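Local coordinates for regulatory protein E2 (Bovine papillomavirus type 1, PDB 2JEX) that probably helps initiate viral DNA replication by improving the specificity of DNA binding by E1 and regulates viral transcription by binding response elements in the viral genome, at residues E90-L95 with F110-R115; R115-E120 with Y131-N136; E120-A125 with S181-Y186; S135-R140 with A148-D153. The protein carries 1 engineered substitution. All blocks are in the same frame, centred on the assembly; numbering follows the deposited sequence.

Contact 1. Residues E90-L95 with F110-R115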
loop_
_atom_site.group_PDB
_atom_site.type_symbol
_atom_site.label_atom_id
_atom_site.label_comp_id
_atom_site.label_asym_id
_atom_site.label_seq_id
_atom_site.Cartn_x
_atom_site.Cartn_y
_atom_site.Cartn_z
ATOM N N GLU A 90 -6.650 8.265 -14.312
ATOM C CA GLU A 90 -5.600 8.982 -13.585
ATOM C C GLU A 90 -4.206 8.384 -13.816
ATOM O O GLU A 90 -4.091 7.226 -14.222
ATOM C CB GLU A 90 -5.921 8.965 -12.082
ATOM C CG GLU A 90 -7.301 9.509 -11.716
ATOM C CD GLU A 90 -7.591 9.441 -10.226
ATOM O OE1 GLU A 90 -8.763 9.672 -9.838
ATOM O OE2 GLU A 90 -6.654 9.159 -9.440
ATOM N N PRO A 91 -3.140 9.169 -13.563
ATOM C CA PRO A 91 -1.798 8.593 -13.643
ATOM C C PRO A 91 -1.483 7.739 -12.414
ATOM O O PRO A 91 -1.742 8.158 -11.289
ATOM C CB PRO A 91 -0.876 9.822 -13.685
ATOM C CG PRO A 91 -1.779 11.027 -13.728
ATOM C CD PRO A 91 -3.099 10.596 -13.201
ATOM N N TRP A 92 -0.938 6.550 -12.644
ATOM C CA TRP A 92 -0.572 5.625 -11.579
ATOM C C TRP A 92 0.847 5.161 -11.806
ATOM O O TRP A 92 1.160 4.606 -12.851
ATOM C CB TRP A 92 -1.503 4.405 -11.567
ATOM C CG TRP A 92 -2.884 4.723 -11.114
ATOM C CD1 TRP A 92 -3.936 5.122 -11.893
ATOM C CD2 TRP A 92 -3.373 4.681 -9.771
ATOM N NE1 TRP A 92 -5.049 5.329 -11.117
ATOM C CE2 TRP A 92 -4.731 5.072 -9.809
ATOM C CE3 TRP A 92 -2.793 4.358 -8.533
ATOM C CZ2 TRP A 92 -5.523 5.144 -8.655
ATOM C CZ3 TRP A 92 -3.583 4.429 -7.383
ATOM C CH2 TRP A 92 -4.933 4.818 -7.457
ATOM N N SER A 93 1.707 5.382 -10.825
ATOM C CA SER A 93 3.078 4.913 -10.920
ATOM C C SER A 93 3.237 3.503 -10.334
ATOM O O SER A 93 2.279 2.898 -9.818
ATOM C CB SER A 93 4.015 5.890 -10.218
ATOM O OG SER A 93 3.773 5.859 -8.829
ATOM N N LEU A 94 4.456 2.985 -10.437
ATOM C CA LEU A 94 4.814 1.724 -9.811
ATOM C C LEU A 94 4.581 1.772 -8.299
ATOM O O LEU A 94 3.962 0.872 -7.738
ATOM C CB LEU A 94 6.270 1.367 -10.133
ATOM C CG LEU A 94 6.552 0.904 -11.569
ATOM C CD1 LEU A 94 8.046 0.855 -11.809
ATOM C CD2 LEU A 94 5.924 -0.453 -11.846
ATOM N N LEU A 95 5.038 2.837 -7.652
ATOM C CA LEU A 95 4.893 2.962 -6.207
ATOM C C LEU A 95 3.449 3.136 -5.735
ATOM O O LEU A 95 3.087 2.618 -4.673
ATOM C CB LEU A 95 5.781 4.078 -5.664
ATOM C CG LEU A 95 7.271 3.711 -5.610
ATOM C CD1 LEU A 95 8.083 4.889 -5.128
ATOM C CD2 LEU A 95 7.532 2.470 -4.739
ATOM N N PHE A 110 -5.438 1.726 -2.239
ATOM C CA PHE A 110 -4.384 2.387 -2.991
ATOM C C PHE A 110 -4.310 3.862 -2.602
ATOM O O PHE A 110 -5.312 4.461 -2.194
ATOM C CB PHE A 110 -4.565 2.168 -4.498
ATOM C CG PHE A 110 -4.616 0.709 -4.890
ATOM C CD1 PHE A 110 -5.832 0.097 -5.195
ATOM C CD2 PHE A 110 -3.454 -0.063 -4.922
ATOM C CE1 PHE A 110 -5.889 -1.251 -5.538
ATOM C CE2 PHE A 110 -3.501 -1.422 -5.270
ATOM C CZ PHE A 110 -4.717 -2.019 -5.576
ATOM N N LYS A 111 -3.110 4.433 -2.685
ATOM C CA LYS A 111 -2.851 5.745 -2.092
ATOM C C LYS A 111 -1.913 6.598 -2.931
ATOM O O LYS A 111 -0.860 6.131 -3.356
ATOM C CB LYS A 111 -2.265 5.602 -0.679
ATOM C CG LYS A 111 -2.874 4.510 0.181
ATOM C CD LYS A 111 -2.408 4.641 1.614
ATOM C CE LYS A 111 -2.353 3.326 2.348
ATOM N NZ LYS A 111 -3.401 2.330 1.979
ATOM N N LYS A 112 -2.301 7.853 -3.158
ATOM C CA LYS A 112 -1.423 8.837 -3.802
ATOM C C LYS A 112 -1.373 10.141 -2.994
ATOM O O LYS A 112 -2.303 10.452 -2.244
ATOM C CB LYS A 112 -1.860 9.106 -5.245
ATOM C CG LYS A 112 -1.839 7.867 -6.158
ATOM C CD LYS A 112 -1.932 8.227 -7.632
ATOM C CE LYS A 112 -3.354 8.582 -8.018
ATOM N NZ LYS A 112 -3.593 8.489 -9.490
ATOM N N GLY A 113 -0.283 10.890 -3.149
ATOM C CA GLY A 113 -0.126 12.182 -2.480
ATOM C C GLY A 113 0.405 12.040 -1.064
ATOM O O GLY A 113 -0.333 12.216 -0.098
ATOM N N ALA A 114 1.687 11.712 -0.950
ATOM C CA ALA A 114 2.315 11.464 0.346
ATOM C C ALA A 114 2.783 12.762 0.980
ATOM O O ALA A 114 3.291 13.664 0.289
ATOM C CB ALA A 114 3.494 10.498 0.199
ATOM N N ARG A 115 2.602 12.853 2.294
ATOM C CA ARG A 115 3.213 13.923 3.074
ATOM C C ARG A 115 3.529 13.458 4.484
ATOM O O ARG A 115 2.961 12.480 4.969
ATOM C CB ARG A 115 2.339 15.181 3.096
ATOM C CG ARG A 115 1.125 15.074 3.974
ATOM C CD ARG A 115 0.203 16.227 3.702
ATOM N NE ARG A 115 -0.943 16.204 4.602
ATOM C CZ ARG A 115 -2.092 15.588 4.346
ATOM N NH1 ARG A 115 -2.266 14.914 3.211
ATOM N NH2 ARG A 115 -3.072 15.645 5.233
#

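Contact 2. Residues R115-E120 with Y131-N136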
loop_
_atom_site.group_PDB
_atom_site.type_symbol
_atom_site.label_atom_id
_atom_site.label_comp_id
_atom_site.label_asym_id
_atom_site.label_seq_id
_atom_site.Cartn_x
_atom_site.Cartn_y
_atom_site.Cartn_z
ATOM N N ARG A 115 2.602 12.853 2.294
ATOM C CA ARG A 115 3.213 13.923 3.074
ATOM C C ARG A 115 3.529 13.458 4.484
ATOM O O ARG A 115 2.961 12.480 4.969
ATOM C CB ARG A 115 2.339 15.181 3.096
ATOM C CG ARG A 115 1.125 15.074 3.974
ATOM C CD ARG A 115 0.203 16.227 3.702
ATOM N NE ARG A 115 -0.943 16.204 4.602
ATOM C CZ ARG A 115 -2.092 15.588 4.346
ATOM N NH1 ARG A 115 -2.266 14.914 3.211
ATOM N NH2 ARG A 115 -3.072 15.645 5.233
ATOM N N VAL A 116 4.441 14.167 5.138
ATOM C CA VAL A 116 4.866 13.783 6.476
ATOM C C VAL A 116 4.131 14.594 7.544
ATOM O O VAL A 116 4.097 15.827 7.508
ATOM C CB VAL A 116 6.420 13.867 6.639
ATOM C CG1 VAL A 116 6.834 13.585 8.070
ATOM C CG2 VAL A 116 7.119 12.877 5.679
ATOM N N VAL A 117 3.533 13.872 8.484
ATOM C CA VAL A 117 2.971 14.466 9.691
ATOM C C VAL A 117 3.964 14.263 10.850
ATOM O O VAL A 117 4.484 13.162 11.052
ATOM C CB VAL A 117 1.561 13.878 9.984
ATOM C CG1 VAL A 117 1.053 14.289 11.348
ATOM C CG2 VAL A 117 0.574 14.348 8.910
ATOM N N GLU A 118 4.252 15.339 11.574
ATOM C CA GLU A 118 5.193 15.286 12.693
ATOM C C GLU A 118 4.492 15.466 14.035
ATOM O O GLU A 118 3.714 16.403 14.215
ATOM C CB GLU A 118 6.303 16.337 12.552
ATOM C CG GLU A 118 7.358 16.228 13.663
ATOM C CD GLU A 118 8.391 17.355 13.656
ATOM O OE1 GLU A 118 9.590 17.027 13.824
ATOM O OE2 GLU A 118 8.017 18.550 13.494
ATOM N N VAL A 119 4.769 14.558 14.966
ATOM C CA VAL A 119 4.207 14.646 16.312
ATOM C C VAL A 119 5.324 14.851 17.334
ATOM O O VAL A 119 6.306 14.107 17.357
ATOM C CB VAL A 119 3.330 13.415 16.681
ATOM C CG1 VAL A 119 2.694 13.605 18.060
ATOM C CG2 VAL A 119 2.234 13.222 15.658
ATOM N N GLU A 120 5.163 15.873 18.161
ATOM C CA GLU A 120 6.117 16.196 19.215
ATOM C C GLU A 120 5.468 15.872 20.551
ATOM O O GLU A 120 4.338 16.280 20.815
ATOM C CB GLU A 120 6.506 17.676 19.144
ATOM C CG GLU A 120 7.512 18.123 20.194
ATOM C CD GLU A 120 7.396 19.608 20.507
ATOM O OE1 GLU A 120 6.430 19.999 21.197
ATOM O OE2 GLU A 120 8.267 20.387 20.072
ATOM N N TYR A 131 4.921 10.513 10.636
ATOM C CA TYR A 131 3.956 9.605 10.001
ATOM C C TYR A 131 3.695 10.059 8.572
ATOM O O TYR A 131 3.482 11.248 8.317
ATOM C CB TYR A 131 2.639 9.586 10.796
ATOM C CG TYR A 131 2.845 9.335 12.282
ATOM C CD1 TYR A 131 3.189 10.374 13.146
ATOM C CD2 TYR A 131 2.727 8.053 12.813
ATOM C CE1 TYR A 131 3.414 10.139 14.499
ATOM C CE2 TYR A 131 2.940 7.816 14.160
ATOM C CZ TYR A 131 3.280 8.867 14.996
ATOM O OH TYR A 131 3.488 8.630 16.331
ATOM N N THR A 132 3.716 9.112 7.639
ATOM C CA THR A 132 3.427 9.399 6.234
ATOM C C THR A 132 1.931 9.265 6.001
ATOM O O THR A 132 1.351 8.204 6.246
ATOM C CB THR A 132 4.209 8.466 5.300
ATOM O OG1 THR A 132 5.608 8.606 5.572
ATOM C CG2 THR A 132 3.944 8.802 3.826
ATOM N N VAL A 133 1.315 10.361 5.559
ATOM C CA VAL A 133 -0.121 10.409 5.285
ATOM C C VAL A 133 -0.358 10.669 3.796
ATOM O O VAL A 133 0.370 11.433 3.168
ATOM C CB VAL A 133 -0.828 11.478 6.159
ATOM C CG1 VAL A 133 -2.341 11.484 5.930
ATOM C CG2 VAL A 133 -0.543 11.209 7.623
ATOM N N TYR A 134 -1.374 10.016 3.241
ATOM C CA TYR A 134 -1.704 10.140 1.820
ATOM C C TYR A 134 -2.980 10.950 1.630
ATOM O O TYR A 134 -3.998 10.665 2.256
ATOM C CB TYR A 134 -1.786 8.752 1.158
ATOM C CG TYR A 134 -0.435 8.066 1.117
ATOM C CD1 TYR A 134 -0.030 7.201 2.139
ATOM C CD2 TYR A 134 0.456 8.314 0.079
ATOM C CE1 TYR A 134 1.223 6.585 2.116
ATOM C CE2 TYR A 134 1.711 7.709 0.049
ATOM C CZ TYR A 134 2.090 6.855 1.071
ATOM O OH TYR A 134 3.338 6.265 1.031
ATOM N N SER A 135 -2.915 11.973 0.781
ATOM C CA SER A 135 -4.045 12.879 0.581
ATOM C C SER A 135 -5.173 12.224 -0.212
ATOM O O SER A 135 -6.328 12.660 -0.131
ATOM C CB SER A 135 -3.593 14.168 -0.115
ATOM O OG SER A 135 -3.113 13.911 -1.427
ATOM N N ASN A 136 -4.831 11.179 -0.968
ATOM C CA ASN A 136 -5.787 10.512 -1.846
ATOM C C ASN A 136 -5.807 9.008 -1.619
ATOM O O ASN A 136 -4.799 8.326 -1.806
ATOM C CB ASN A 136 -5.517 10.861 -3.322
ATOM C CG ASN A 136 -5.570 12.373 -3.591
ATOM O OD1 ASN A 136 -6.448 13.077 -3.089
ATOM N ND2 ASN A 136 -4.624 12.869 -4.380
#

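Contact 3. Residues E120-A125 with S181-Y186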
loop_
_atom_site.group_PDB
_atom_site.type_symbol
_atom_site.label_atom_id
_atom_site.label_comp_id
_atom_site.label_asym_id
_atom_site.label_seq_id
_atom_site.Cartn_x
_atom_site.Cartn_y
_atom_site.Cartn_z
ATOM N N GLU A 120 5.163 15.873 18.161
ATOM C CA GLU A 120 6.117 16.196 19.215
ATOM C C GLU A 120 5.468 15.872 20.551
ATOM O O GLU A 120 4.338 16.280 20.815
ATOM C CB GLU A 120 6.506 17.676 19.144
ATOM C CG GLU A 120 7.512 18.123 20.194
ATOM C CD GLU A 120 7.396 19.608 20.507
ATOM O OE1 GLU A 120 6.430 19.999 21.197
ATOM O OE2 GLU A 120 8.267 20.387 20.072
ATOM N N PHE A 121 6.185 15.152 21.402
ATOM C CA PHE A 121 5.541 14.553 22.565
ATOM C C PHE A 121 5.485 15.343 23.872
ATOM O O PHE A 121 4.393 15.667 24.340
ATOM C CB PHE A 121 5.973 13.091 22.742
ATOM C CG PHE A 121 5.485 12.209 21.632
ATOM C CD1 PHE A 121 6.332 11.834 20.606
ATOM C CD2 PHE A 121 4.142 11.820 21.575
ATOM C CE1 PHE A 121 5.872 11.043 19.553
ATOM C CE2 PHE A 121 3.669 11.029 20.527
ATOM C CZ PHE A 121 4.535 10.640 19.512
ATOM N N ASP A 122 6.599 15.688 24.487
ATOM C CA ASP A 122 6.423 16.267 25.841
ATOM C C ASP A 122 6.684 17.771 25.923
ATOM O O ASP A 122 7.202 18.266 26.921
ATOM C CB ASP A 122 7.214 15.460 26.891
ATOM C CG ASP A 122 6.545 14.126 27.216
ATOM O OD1 ASP A 122 5.326 14.130 27.472
ATOM O OD2 ASP A 122 7.223 13.074 27.212
ATOM N N GLY A 123 6.288 18.486 24.866
ATOM C CA GLY A 123 6.766 19.850 24.613
ATOM C C GLY A 123 8.269 19.806 24.357
ATOM O O GLY A 123 8.975 20.799 24.532
ATOM N N ASN A 124 8.747 18.641 23.933
ATOM C CA ASN A 124 10.171 18.345 23.849
ATOM C C ASN A 124 10.560 18.090 22.388
ATOM O O ASN A 124 10.248 17.037 21.813
ATOM C CB ASN A 124 10.488 17.150 24.768
ATOM C CG ASN A 124 11.972 16.765 24.812
ATOM O OD1 ASN A 124 12.329 15.791 25.486
ATOM N ND2 ASN A 124 12.834 17.505 24.105
ATOM N N ALA A 125 11.244 19.078 21.804
ATOM C CA ALA A 125 11.602 19.085 20.387
ATOM C C ALA A 125 12.415 17.864 19.957
ATOM O O ALA A 125 12.454 17.524 18.769
ATOM C CB ALA A 125 12.350 20.376 20.036
ATOM N N SER A 181 5.565 9.364 25.190
ATOM C CA SER A 181 5.538 10.508 26.088
ATOM C C SER A 181 5.489 10.098 27.558
ATOM O O SER A 181 5.095 8.984 27.907
ATOM C CB SER A 181 4.367 11.455 25.777
ATOM O OG SER A 181 3.189 11.058 26.459
ATOM N N THR A 182 5.892 11.039 28.404
ATOM C CA THR A 182 5.907 10.860 29.849
ATOM C C THR A 182 4.740 11.615 30.507
ATOM O O THR A 182 4.305 11.262 31.608
ATOM C CB THR A 182 7.279 11.293 30.441
ATOM O OG1 THR A 182 7.601 12.621 30.014
ATOM C CG2 THR A 182 8.375 10.379 29.947
ATOM N N THR A 183 4.221 12.632 29.815
ATOM C CA THR A 183 3.118 13.470 30.314
ATOM C C THR A 183 1.747 13.166 29.678
ATOM O O THR A 183 0.721 13.255 30.341
ATOM C CB THR A 183 3.418 14.975 30.112
ATOM O OG1 THR A 183 3.702 15.221 28.721
ATOM C CG2 THR A 183 4.611 15.413 30.967
ATOM N N GLY A 184 1.725 12.828 28.392
ATOM C CA GLY A 184 0.455 12.545 27.715
ATOM C C GLY A 184 0.048 13.603 26.702
ATOM O O GLY A 184 -0.818 13.368 25.853
ATOM N N HIS A 185 0.688 14.765 26.790
ATOM C CA HIS A 185 0.454 15.857 25.859
ATOM C C HIS A 185 1.338 15.706 24.627
ATOM O O HIS A 185 2.375 15.059 24.664
ATOM C CB HIS A 185 0.726 17.193 26.535
ATOM C CG HIS A 185 -0.116 17.433 27.744
ATOM N ND1 HIS A 185 0.195 16.912 28.981
ATOM C CD2 HIS A 185 -1.262 18.136 27.908
ATOM C CE1 HIS A 185 -0.717 17.289 29.858
ATOM N NE2 HIS A 185 -1.612 18.035 29.232
ATOM N N TYR A 186 0.901 16.296 23.526
ATOM C CA TYR A 186 1.630 16.229 22.275
ATOM C C TYR A 186 1.074 17.309 21.359
ATOM O O TYR A 186 0.014 17.878 21.631
ATOM C CB TYR A 186 1.500 14.841 21.636
ATOM C CG TYR A 186 0.073 14.379 21.471
ATOM C CD1 TYR A 186 -0.642 14.667 20.307
ATOM C CD2 TYR A 186 -0.567 13.665 22.476
ATOM C CE1 TYR A 186 -1.953 14.249 20.143
ATOM C CE2 TYR A 186 -1.894 13.248 22.331
ATOM C CZ TYR A 186 -2.582 13.544 21.163
ATOM O OH TYR A 186 -3.886 13.126 21.005
#

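Contact 4. Residues S135-R140 with A148-D153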
loop_
_atom_site.group_PDB
_atom_site.type_symbol
_atom_site.label_atom_id
_atom_site.label_comp_id
_atom_site.label_asym_id
_atom_site.label_seq_id
_atom_site.Cartn_x
_atom_site.Cartn_y
_atom_site.Cartn_z
ATOM N N SER A 135 -2.915 11.973 0.781
ATOM C CA SER A 135 -4.045 12.879 0.581
ATOM C C SER A 135 -5.173 12.224 -0.212
ATOM O O SER A 135 -6.328 12.660 -0.131
ATOM C CB SER A 135 -3.593 14.168 -0.115
ATOM O OG SER A 135 -3.113 13.911 -1.427
ATOM N N ASN A 136 -4.831 11.179 -0.968
ATOM C CA ASN A 136 -5.787 10.512 -1.846
ATOM C C ASN A 136 -5.807 9.008 -1.619
ATOM O O ASN A 136 -4.799 8.326 -1.806
ATOM C CB ASN A 136 -5.517 10.861 -3.322
ATOM C CG ASN A 136 -5.570 12.373 -3.591
ATOM O OD1 ASN A 136 -6.448 13.077 -3.089
ATOM N ND2 ASN A 136 -4.624 12.869 -4.380
ATOM N N LEU A 137 -6.964 8.512 -1.189
ATOM C CA LEU A 137 -7.143 7.103 -0.865
ATOM C C LEU A 137 -8.271 6.526 -1.698
ATOM O O LEU A 137 -9.354 7.108 -1.781
ATOM C CB LEU A 137 -7.464 6.913 0.622
ATOM C CG LEU A 137 -6.551 7.477 1.720
ATOM C CD1 LEU A 137 -7.129 7.179 3.103
ATOM C CD2 LEU A 137 -5.149 6.917 1.605
ATOM N N TYR A 138 -8.006 5.374 -2.307
ATOM C CA TYR A 138 -8.978 4.705 -3.164
ATOM C C TYR A 138 -9.360 3.356 -2.555
ATOM O O TYR A 138 -8.568 2.408 -2.567
ATOM C CB TYR A 138 -8.412 4.536 -4.577
ATOM C CG TYR A 138 -7.900 5.822 -5.188
ATOM C CD1 TYR A 138 -6.625 6.303 -4.878
ATOM C CD2 TYR A 138 -8.688 6.559 -6.074
ATOM C CE1 TYR A 138 -6.146 7.488 -5.426
ATOM C CE2 TYR A 138 -8.216 7.750 -6.637
ATOM C CZ TYR A 138 -6.945 8.205 -6.304
ATOM O OH TYR A 138 -6.462 9.365 -6.845
ATOM N N MET A 139 -10.577 3.287 -2.016
ATOM C CA MET A 139 -11.030 2.121 -1.260
ATOM C C MET A 139 -12.321 1.512 -1.791
ATOM O O MET A 139 -13.239 2.222 -2.202
ATOM C CB MET A 139 -11.162 2.450 0.236
ATOM C CG MET A 139 -11.584 3.878 0.552
ATOM S SD MET A 139 -11.262 4.364 2.269
ATOM C CE MET A 139 -12.542 3.425 3.116
ATOM N N ARG A 140 -12.371 0.183 -1.782
ATOM C CA ARG A 140 -13.556 -0.543 -2.199
ATOM C C ARG A 140 -14.596 -0.544 -1.088
ATOM O O ARG A 140 -14.320 -0.961 0.040
ATOM C CB ARG A 140 -13.215 -1.978 -2.624
ATOM C CG ARG A 140 -14.364 -2.687 -3.355
ATOM C CD ARG A 140 -13.924 -3.979 -4.038
ATOM N NE ARG A 140 -13.662 -5.060 -3.084
ATOM C CZ ARG A 140 -13.179 -6.257 -3.413
ATOM N NH1 ARG A 140 -12.892 -6.544 -4.679
ATOM N NH2 ARG A 140 -12.979 -7.171 -2.469
ATOM N N ALA A 148 -11.208 8.870 -1.108
ATOM C CA ALA A 148 -11.259 9.397 0.244
ATOM C C ALA A 148 -10.018 10.246 0.494
ATOM O O ALA A 148 -8.976 10.035 -0.123
ATOM C CB ALA A 148 -11.355 8.264 1.255
ATOM N N LYS A 149 -10.144 11.228 1.381
ATOM C CA LYS A 149 -9.018 12.079 1.739
ATOM C C LYS A 149 -8.570 11.761 3.157
ATOM O O LYS A 149 -9.390 11.534 4.045
ATOM C CB LYS A 149 -9.391 13.567 1.606
ATOM C CG LYS A 149 -9.315 14.141 0.176
ATOM C CD LYS A 149 -10.471 13.659 -0.711
ATOM C CE LYS A 149 -10.574 14.475 -1.996
ATOM N NZ LYS A 149 -11.863 14.207 -2.706
ATOM N N ALA A 150 -7.263 11.727 3.362
ATOM C CA ALA A 150 -6.721 11.482 4.687
ATOM C C ALA A 150 -6.039 12.724 5.238
ATOM O O ALA A 150 -5.489 13.537 4.488
ATOM C CB ALA A 150 -5.754 10.300 4.677
ATOM N N GLY A 151 -6.092 12.863 6.558
ATOM C CA GLY A 151 -5.424 13.955 7.243
ATOM C C GLY A 151 -5.166 13.581 8.682
ATOM O O GLY A 151 -5.480 12.467 9.094
ATOM N N ALA A 152 -4.595 14.524 9.426
ATOM C CA ALA A 152 -4.343 14.392 10.852
ATOM C C ALA A 152 -4.902 15.587 11.628
ATOM O O ALA A 152 -4.922 16.721 11.129
ATOM C CB ALA A 152 -2.860 14.264 11.107
ATOM N N ASP A 153 -5.363 15.319 12.845
ATOM C CA ASP A 153 -5.748 16.371 13.774
ATOM C C ASP A 153 -5.210 16.019 15.162
ATOM O O ASP A 153 -4.257 15.251 15.268
ATOM C CB ASP A 153 -7.267 16.573 13.772
ATOM C CG ASP A 153 -8.036 15.310 14.116
ATOM O OD1 ASP A 153 -9.240 15.260 13.802
ATOM O OD2 ASP A 153 -7.452 14.368 14.698
#

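Contact 1. Residues E90-L95 with F110-R115
Lys112 reaches across to Glu90 and Pro91 and donates to both through its ammonium group. NZ forms a hydrogen bond of 2.6 Å with Pro91 O, meeting that carbonyl 34° out of its plane, and a salt bridge of 3.1 Å with Glu90 OE2, which offers its anti lone pair. Glu90 OE2 also has a weak hydrogen bond with Tyr138 OH of strand 128-140. The same ammonium sits over a face of Trp92 in a cation-pi contact, NZ lying 3.7 Å from the centroid of the five-membered ring. Further back along the lysine, CE is 4.0 Å from the centroid of the six-membered ring, a CH-pi contact almost on the ring normal. A bend at chi3 (-77°) directs CE over the indole. The outermost packing is Phe110 CB against Trp92 CZ3 at 3.8 Å, while the Phe110 ring leads away to helix 62-83. Trp92 is itself held by NE1 bonding to Phe87 O. In this way the loop between helices 62-83 and 99-103 is joined to strand 110-120, the first in sequence of the large antiparallel sheet, at the junction of the helical and beta halves of the E2 transactivation domain.

Contact 2. Residues R115-E120 with Y131-N136
Val117 and Val133 meet through their CG2 methyls, 3.6 Å apart, at the apolar centre of a beta hairpin made by strands 110-120 and 128-140. Each CG2 lies anti to its own carbonyl carbon, which brings the two methyls together between neighbouring strands. Beside them, Val119 CG2 rests 3.5 Å from Tyr131 CE1 in an oblique approach, while the edge of that ring lies near Val117 O. Ala150 and Ala152 of strand 145-152 pack on Val133 and Val117 respectively. Val116 and Thr132, a non-hydrogen-bonded pair, put their side chains on the other face. The backbones are laced antiparallel by reciprocal hydrogen bonds in the Arg115-Val133 and Val117-Tyr131 pairs, for example Val117 N to Tyr131 O at 2.6 Å. At the polar edge, Tyr131 OH bonds to Glu176. The Arg115 side chain starts with CG between the backbone N and the carbonyl carbon (chi1 74°) and runs extended to NE, which forms a salt bridge with Asp190, while NH2 bonds to Ala150 O. Val133 CG1 lies over a face of this guanidinium, 4.3 Å from Arg115 NH2, whereas Ser135 CB touches its edge, 3.7 Å from Arg115 NH1.

Contact 3. Residues E120-A125 with S181-Y186
Asp122 directs its carboxylate into the turn formed by Ser181, Thr182 and Thr183, and the two oxygens divide the turn between them. Its chi1 of -75° places CG, and with it the carboxylate, near Thr182 N. Asp122 OD2 takes the backbone Thr182 N at 2.7 Å on its syn lone pair, whereas Thr183 N meets Asp122 OD1 at 3.0 Å from above the carboxylate plane, 38° out of it. The threonine side chains approach differently. Thr182 crosses Asp122 at about a right angle and adds a weak hydrogen bond from OG1 to Asp122 OD2, while Thr183 runs past the aspartate in the opposite direction; the separation of its OG1 from OD1 is too short in the model to be trusted. Two successive backbone N-H groups thus point at one carboxylate and would stabilise its negative charge. Ser181 CB packs beneath, 3.3 Å from Asp122 OD1, while the Ser181 hydroxyl is engaged with Ala177 O and takes a weak bond from Gly184 N.

A smaller apolar patch adjoins the turn. Phe121 CB touches Ser181 CB at 3.8 Å, and the side chains of Phe121 and Tyr186 cross obliquely, with Phe121 CD2 4.0 Å from Tyr186 CB. Tyr186 then leads away to bond through OH to Gly154 O. Glu120 O receives a CA-H...O contact from Tyr186 CA at 3.1 Å. The contact joins the connection between strands 110-120 and 128-140 to the link from helix 173-180 into strand 186-189; Phe121 packs on Ala177 of that helix and on Tyr131 of strand 128-140, and Tyr186 on Phe173 and Ala177.

Contact 4. Residues S135-R140 with A148-D153
Leu137 and Ala148 pair through their flat peptide groups, Ala148 N meeting Leu137 O in the carbonyl plane and Leu137 N lying 17° out of the plane of the Ala148 carbonyl. The N-H and C=O of each residue bond to the other: Leu137 N gives to Ala148 O at 2.7 Å, and Ala148 N to Leu137 O at 2.6 Å. The aromatic residue of this segment, Tyr138, points away from residues 148-153, packs on Leu147 and makes edge-to-face pairs with Trp92 and Phe87.

The side chains of Leu137 and Ala148 lie on a shared face of the sheet, with Leu137 CB 4.2 Å from Ala148 CB. Leu137 extends beyond CB with CG anti to the carbonyl carbon and CD1 anti to CA (chi2 178°), which sets CD1 3.8 Å from Ala150 CB. From the next position but one, Met139 adds its sulfur, SD being 4.0 Å from Ala148 CB; its chi2 of -163° sets SD anti to CA. Tyr159 of strand 157-161 packs on both Leu137 and Met139.

Towards Ser135 the pairing changes character. Ser135 O accepts a CA-H...O contact from Lys149 CA at 3.3 Å and also lies 3.3 Å from Lys149 CG, but Ala150 N stands 3.7 Å from that oxygen without a hydrogen bond. The chain turns a corner at Ser135, and the regular hydrogen-bonded pairing between these two segments is confined to Leu137 and Ala148. Ala150 O accepts a hydrogen bond from Arg115 NH2. This is an antiparallel beta hairpin of strands 128-140 and 145-152, with a corner at Ser135 in its first strand, within the large antiparallel sheet of the E2 transactivation domain.

Contacts 1, 2 and 4 cluster around the large antiparallel sheet, their centres 11 to 15 Å apart, and contact 3 lies toward the far end of the strands, about 32 Å from contact 1 and 18 Å from contact 2. Strand 110-120 serves contacts 1 and 2, which share Arg115; strand 128-140 serves contacts 2 and 4, which share Ser135 and Asn136. Contact 1 comes first along the chain, before contact 2; contact 4 falls within the sequence spanned by contact 3. Two successive hairpins thus form the sheet's middle, which contact 1 connects to the loop beside the helices, while contact 3 joins the connecting loop of the first hairpin to the chain leaving helix 173-180.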